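PDB 6D97: aldehyde dehydrogenase 12 from Zea mays, which catalyses the NAD-dependent oxidation of L-glutamate gamma-semialdehyde to glutamate, the last step of proline catabolism in plants. Local coordinates for residues D298-G303 / T463-S468; T54-W59 / K73-Q78. One frame throughout, in Å; residues are numbered along the deposited sequence.

Interaction 1: D298-G303 / T463-S468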
loop_
_atom_site.group_PDB
_atom_site.type_symbol
_atom_site.label_atom_id
_atom_site.label_comp_id
_atom_site.label_asym_id
_atom_site.label_seq_id
_atom_site.Cartn_x
_atom_site.Cartn_y
_atom_site.Cartn_z
ATOM N N ASP A 298 -29.285 -1.825 -12.876
ATOM C CA ASP A 298 -28.944 -1.784 -11.451
ATOM C C ASP A 298 -30.152 -2.122 -10.583
ATOM O O ASP A 298 -31.275 -1.667 -10.848
ATOM C CB ASP A 298 -28.406 -0.396 -11.126
ATOM C CG ASP A 298 -27.485 0.118 -12.219
ATOM O OD1 ASP A 298 -26.558 -0.597 -12.597
ATOM O OD2 ASP A 298 -27.665 1.251 -12.674
ATOM N N TRP A 299 -29.919 -2.950 -9.575
ATOM C CA TRP A 299 -30.969 -3.488 -8.737
ATOM C C TRP A 299 -30.849 -2.942 -7.324
ATOM O O TRP A 299 -29.763 -2.572 -6.869
ATOM C CB TRP A 299 -30.947 -5.037 -8.703
ATOM C CG TRP A 299 -29.597 -5.668 -8.495
ATOM C CD1 TRP A 299 -28.760 -6.160 -9.459
ATOM C CD2 TRP A 299 -28.944 -5.902 -7.243
ATOM N NE1 TRP A 299 -27.623 -6.672 -8.881
ATOM C CE2 TRP A 299 -27.710 -6.524 -7.522
ATOM C CE3 TRP A 299 -29.280 -5.637 -5.912
ATOM C CZ2 TRP A 299 -26.813 -6.885 -6.519
ATOM C CZ3 TRP A 299 -28.391 -5.989 -4.921
ATOM C CH2 TRP A 299 -27.170 -6.607 -5.228
ATOM N N LYS A 300 -31.989 -2.886 -6.641
ATOM C CA LYS A 300 -32.060 -2.614 -5.214
ATOM C C LYS A 300 -32.839 -3.744 -4.569
ATOM O O LYS A 300 -33.945 -4.075 -5.014
ATOM C CB LYS A 300 -32.726 -1.270 -4.919
ATOM C CG LYS A 300 -32.925 -1.001 -3.440
ATOM C CD LYS A 300 -33.484 0.390 -3.207
ATOM C CE LYS A 300 -32.412 1.456 -3.383
ATOM N NZ LYS A 300 -32.996 2.808 -3.613
ATOM N N ILE A 301 -32.242 -4.358 -3.555
ATOM C CA ILE A 301 -32.884 -5.397 -2.764
ATOM C C ILE A 301 -33.233 -4.799 -1.411
ATOM O O ILE A 301 -32.374 -4.206 -0.747
ATOM C CB ILE A 301 -31.977 -6.628 -2.597
ATOM C CG1 ILE A 301 -31.683 -7.288 -3.946
ATOM C CG2 ILE A 301 -32.617 -7.625 -1.658
ATOM C CD1 ILE A 301 -30.645 -8.392 -3.850
ATOM N N LEU A 302 -34.492 -4.939 -1.012
ATOM C CA LEU A 302 -34.917 -4.581 0.333
ATOM C C LEU A 302 -34.873 -5.827 1.208
ATOM O O LEU A 302 -35.451 -6.862 0.855
ATOM C CB LEU A 302 -36.329 -3.992 0.329
ATOM C CG LEU A 302 -36.671 -2.819 -0.593
ATOM C CD1 LEU A 302 -38.110 -2.386 -0.352
ATOM C CD2 LEU A 302 -35.723 -1.647 -0.398
ATOM N N GLY A 303 -34.181 -5.729 2.338
ATOM C CA GLY A 303 -34.097 -6.831 3.261
ATOM C C GLY A 303 -35.360 -6.987 4.078
ATOM O O GLY A 303 -36.351 -6.264 3.911
ATOM N N THR A 463 -23.987 -0.755 -10.588
ATOM C CA THR A 463 -24.353 -0.379 -9.232
ATOM C C THR A 463 -25.463 -1.275 -8.704
ATOM O O THR A 463 -26.146 -1.979 -9.453
ATOM C CB THR A 463 -24.785 1.088 -9.149
ATOM O OG1 THR A 463 -25.993 1.280 -9.893
ATOM C CG2 THR A 463 -23.706 1.987 -9.709
ATOM N N ALA A 464 -25.617 -1.245 -7.385
ATOM C CA ALA A 464 -26.578 -2.078 -6.677
ATOM C C ALA A 464 -26.710 -1.544 -5.261
ATOM O O ALA A 464 -25.805 -0.887 -4.740
ATOM C CB ALA A 464 -26.150 -3.546 -6.658
ATOM N N ALA A 465 -27.851 -1.839 -4.646
ATOM C CA ALA A 465 -28.134 -1.414 -3.284
ATOM C C ALA A 465 -28.827 -2.536 -2.532
ATOM O O ALA A 465 -29.734 -3.186 -3.060
ATOM C CB ALA A 465 -29.005 -0.152 -3.254
ATOM N N ILE A 466 -28.395 -2.752 -1.293
ATOM C CA ILE A 466 -28.983 -3.747 -0.406
ATOM C C ILE A 466 -29.469 -2.984 0.817
ATOM O O ILE A 466 -28.675 -2.612 1.691
ATOM C CB ILE A 466 -27.991 -4.849 -0.023
ATOM C CG1 ILE A 466 -27.221 -5.319 -1.259
ATOM C CG2 ILE A 466 -28.727 -6.016 0.625
ATOM C CD1 ILE A 466 -25.937 -6.019 -0.936
ATOM N N VAL A 467 -30.775 -2.734 0.879
ATOM C CA VAL A 467 -31.363 -1.904 1.930
ATOM C C VAL A 467 -31.710 -2.834 3.088
ATOM O O VAL A 467 -32.783 -3.438 3.138
ATOM C CB VAL A 467 -32.569 -1.117 1.428
ATOM C CG1 VAL A 467 -33.129 -0.252 2.544
ATOM C CG2 VAL A 467 -32.178 -0.268 0.223
ATOM N N SER A 468 -30.780 -2.940 4.033
ATOM C CA SER A 468 -30.896 -3.757 5.233
ATOM C C SER A 468 -29.719 -3.426 6.134
ATOM O O SER A 468 -28.641 -3.067 5.652
ATOM C CB SER A 468 -30.905 -5.256 4.903
ATOM O OG SER A 468 -30.687 -6.039 6.064
#

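Interaction 2: T54-W59 / K73-Q78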
loop_
_atom_site.group_PDB
_atom_site.type_symbol
_atom_site.label_atom_id
_atom_site.label_comp_id
_atom_site.label_asym_id
_atom_site.label_seq_id
_atom_site.Cartn_x
_atom_site.Cartn_y
_atom_site.Cartn_z
ATOM N N THR A 54 -10.541 25.215 -33.647
ATOM C CA THR A 54 -10.717 25.021 -35.076
ATOM C C THR A 54 -12.115 24.492 -35.353
ATOM O O THR A 54 -12.681 23.737 -34.556
ATOM C CB THR A 54 -9.670 24.048 -35.626
ATOM O OG1 THR A 54 -10.036 23.631 -36.947
ATOM C CG2 THR A 54 -9.571 22.830 -34.721
ATOM N N ALA A 55 -12.661 24.890 -36.499
ATOM C CA ALA A 55 -13.982 24.436 -36.910
ATOM C C ALA A 55 -13.870 23.167 -37.741
ATOM O O ALA A 55 -12.999 22.325 -37.494
ATOM C CB ALA A 55 -14.706 25.530 -37.696
ATOM N N SER A 56 -14.748 23.028 -38.728
ATOM C CA SER A 56 -14.743 21.879 -39.621
ATOM C C SER A 56 -15.420 22.287 -40.919
ATOM O O SER A 56 -15.943 23.398 -41.047
ATOM C CB SER A 56 -15.438 20.669 -38.991
ATOM O OG SER A 56 -16.827 20.897 -38.828
ATOM N N ALA A 57 -15.410 21.364 -41.883
ATOM C CA ALA A 57 -15.990 21.653 -43.191
ATOM C C ALA A 57 -17.481 21.953 -43.084
ATOM O O ALA A 57 -17.988 22.855 -43.760
ATOM C CB ALA A 57 -15.738 20.487 -44.146
ATOM N N ASN A 58 -18.198 21.223 -42.231
ATOM C CA ASN A 58 -19.632 21.425 -42.093
ATOM C C ASN A 58 -20.036 21.382 -40.627
ATOM O O ASN A 58 -19.448 20.653 -39.823
ATOM C CB ASN A 58 -20.428 20.377 -42.877
ATOM C CG ASN A 58 -21.688 20.950 -43.491
ATOM O OD1 ASN A 58 -21.689 21.370 -44.649
ATOM N ND2 ASN A 58 -22.767 20.984 -42.714
ATOM N N TRP A 59 -21.057 22.167 -40.293
ATOM C CA TRP A 59 -21.614 22.226 -38.951
ATOM C C TRP A 59 -22.881 21.383 -38.868
ATOM O O TRP A 59 -23.624 21.248 -39.842
ATOM C CB TRP A 59 -21.945 23.668 -38.554
ATOM C CG TRP A 59 -20.775 24.610 -38.507
ATOM C CD1 TRP A 59 -20.222 25.292 -39.556
ATOM C CD2 TRP A 59 -20.036 25.002 -37.344
ATOM N NE1 TRP A 59 -19.178 26.071 -39.118
ATOM C CE2 TRP A 59 -19.045 25.913 -37.764
ATOM C CE3 TRP A 59 -20.112 24.664 -35.988
ATOM C CZ2 TRP A 59 -18.135 26.489 -36.877
ATOM C CZ3 TRP A 59 -19.210 25.238 -35.110
ATOM C CH2 TRP A 59 -18.234 26.140 -35.558
ATOM N N LYS A 73 -24.625 24.902 -32.764
ATOM C CA LYS A 73 -24.005 24.256 -33.912
ATOM C C LYS A 73 -22.645 23.700 -33.509
ATOM O O LYS A 73 -21.881 24.351 -32.792
ATOM C CB LYS A 73 -23.871 25.209 -35.107
ATOM C CG LYS A 73 -23.024 26.449 -34.903
ATOM C CD LYS A 73 -22.947 27.238 -36.214
ATOM C CE LYS A 73 -22.019 28.445 -36.121
ATOM N NZ LYS A 73 -21.798 29.073 -37.460
ATOM N N VAL A 74 -22.364 22.478 -33.954
ATOM C CA VAL A 74 -21.189 21.723 -33.538
ATOM C C VAL A 74 -20.337 21.439 -34.767
ATOM O O VAL A 74 -20.853 20.987 -35.796
ATOM C CB VAL A 74 -21.589 20.418 -32.825
ATOM C CG1 VAL A 74 -20.362 19.619 -32.435
ATOM C CG2 VAL A 74 -22.441 20.730 -31.600
ATOM N N ALA A 75 -19.034 21.704 -34.659
ATOM C CA ALA A 75 -18.108 21.531 -35.779
ATOM C C ALA A 75 -17.706 20.060 -35.887
ATOM O O ALA A 75 -16.588 19.652 -35.566
ATOM C CB ALA A 75 -16.891 22.428 -35.606
ATOM N N GLU A 76 -18.646 19.253 -36.370
ATOM C CA GLU A 76 -18.420 17.815 -36.433
ATOM C C GLU A 76 -17.457 17.480 -37.567
ATOM O O GLU A 76 -17.686 17.849 -38.723
ATOM C CB GLU A 76 -19.744 17.072 -36.591
ATOM C CG GLU A 76 -20.465 16.889 -35.258
ATOM C CD GLU A 76 -21.639 15.939 -35.339
ATOM O OE1 GLU A 76 -22.124 15.690 -36.461
ATOM O OE2 GLU A 76 -22.069 15.430 -34.282
ATOM N N VAL A 77 -16.376 16.789 -37.221
ATOM C CA VAL A 77 -15.354 16.390 -38.180
ATOM C C VAL A 77 -15.847 15.189 -38.971
ATOM O O VAL A 77 -16.472 14.275 -38.419
ATOM C CB VAL A 77 -14.034 16.077 -37.449
ATOM C CG1 VAL A 77 -12.995 15.512 -38.407
ATOM C CG2 VAL A 77 -13.509 17.320 -36.754
ATOM N N GLN A 78 -15.568 15.184 -40.270
ATOM C CA GLN A 78 -15.957 14.084 -41.136
ATOM C C GLN A 78 -14.802 13.094 -41.276
ATOM O O GLN A 78 -13.674 13.349 -40.852
ATOM C CB GLN A 78 -16.414 14.612 -42.496
ATOM C CG GLN A 78 -17.777 15.297 -42.451
ATOM C CD GLN A 78 -17.900 16.425 -43.462
ATOM O OE1 GLN A 78 -17.973 16.189 -44.669
ATOM N NE2 GLN A 78 -17.911 17.662 -42.970
#

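Interaction 1: D298-G303 / T463-S468
Four backbone hydrogen bonds pair 298-303 with 463-468 as parallel strands. Ala-465 bonds to strand 298-302 through both N and O: its N donates to Trp-299 O, and its O takes Ile-301 N at 2.8 Å, nearly along the C=O axis. Val-467 does the same two residues further on. Its N reaches Ile-301 O at 2.7 Å, and its O receives Gly-303 N.

The indole of Trp-299 folds back over the neighbouring strand. Its CG sits in the crowded position between backbone N and carbonyl carbon (chi1 46°). This lays the six-membered ring over Ala-464, whose CB makes a close CH-pi contact 3.3 Å from the ring centroid. Ile-466 CG1 meets the same ring at its edge, 3.9 Å from CZ3.

Lys-300, Leu-302, Ala-465 and Val-467 share the other face. Lys-300 bends at chi3 (-76°), so its CE passes 3.8 Å from Ala-465 CB. Its NZ continues to Gln-331 and to a salt bridge with Asp-319. Leu-302 CD2 packs on Val-467 CB at 3.7 Å. Thr-463 N donates to Asp-298 OD1 at 3.3 Å, from above the carboxylate plane.

Far apart in sequence, these are inner strands of the seven-stranded mixed sheet, between 331-337 and 485-488, consistent with the family's catalytic domain. The contact is packing away from annotated sites. Helix 471-479 covers Ile-466, while helix 309-321 packs on Lys-300 and Val-467 across the opposite face.

Interaction 2: T54-W59 / K73-Q78
Segment 54-59 curls as a loop against the end of strand 70-74, where the chain bends through an inverse gamma turn centred on Ala-75; Trp-59 and Ala-75 stand closest in backbone register, with CA atoms 4.8 Å apart.

Trp-59 makes the largest single contribution. Its CG is anti to the carbonyl carbon (chi1 -62°), and the indole stands between two side chains. Lys-73 covers one face. The lysine leaves its backbone with CG in the crowded position (chi1 61°) and then runs fully extended across the ring. Its CE lies 4.1 Å from the centroid of the six-membered ring. Its NZ reaches 4.3 Å from the centroid of the five-membered ring, 13° off the normal, as a cation-pi contact. Ala-75 CB rests on the opposite face, 3.7 Å from Trp-59 CZ3.

The same methyl group also faces the other arm of the loop. Ala-55 CA lies 3.8 Å from Ala-75 CB, and Ser-56 OG also touches it. Ser-56 OG is 3.2 Å from Glu-76 O. Further along, the amide end of Gln-78 lies against Asn-58, with NE2 3.7 Å from Asn-58 CB.

The contact lies at the edge of the small N-terminal mixed sheet, where strand 70-74 runs between 43-49 and 60-63. Asn-47 ND2 binds Ala-75 O. Glu-76 turns its carboxylate to Ser-225, and its side chain comes within about 7 Å of the bound NAD.

The contact thus relies mainly on the two faces of one indole. The pi cloud would favour the lysine charge above it, while the lysine's aliphatic part supplies dispersion contact.

From the N terminus, interaction 2 comes first. It closes a short loop of 13 residues that contains strand 60-63 and the start of strand 70-74, within the small N-terminal mixed sheet. After a run of helices the chain builds the parallel five-stranded sheet of the NAD-binding Rossmann region. Interaction 1 opens after that, and it spans 159 residues, including strands 331-337 and 437-443 of its own sheet. The two loops follow in series and neither nest nor cross. The centres of interactions 1 and 2 lie about 44 Å apart, on opposite sides of the chain's centre. Interaction 2 is local, whereas 298-303 / 463-468 joins distant parts of the sequence within the seven-stranded sheet.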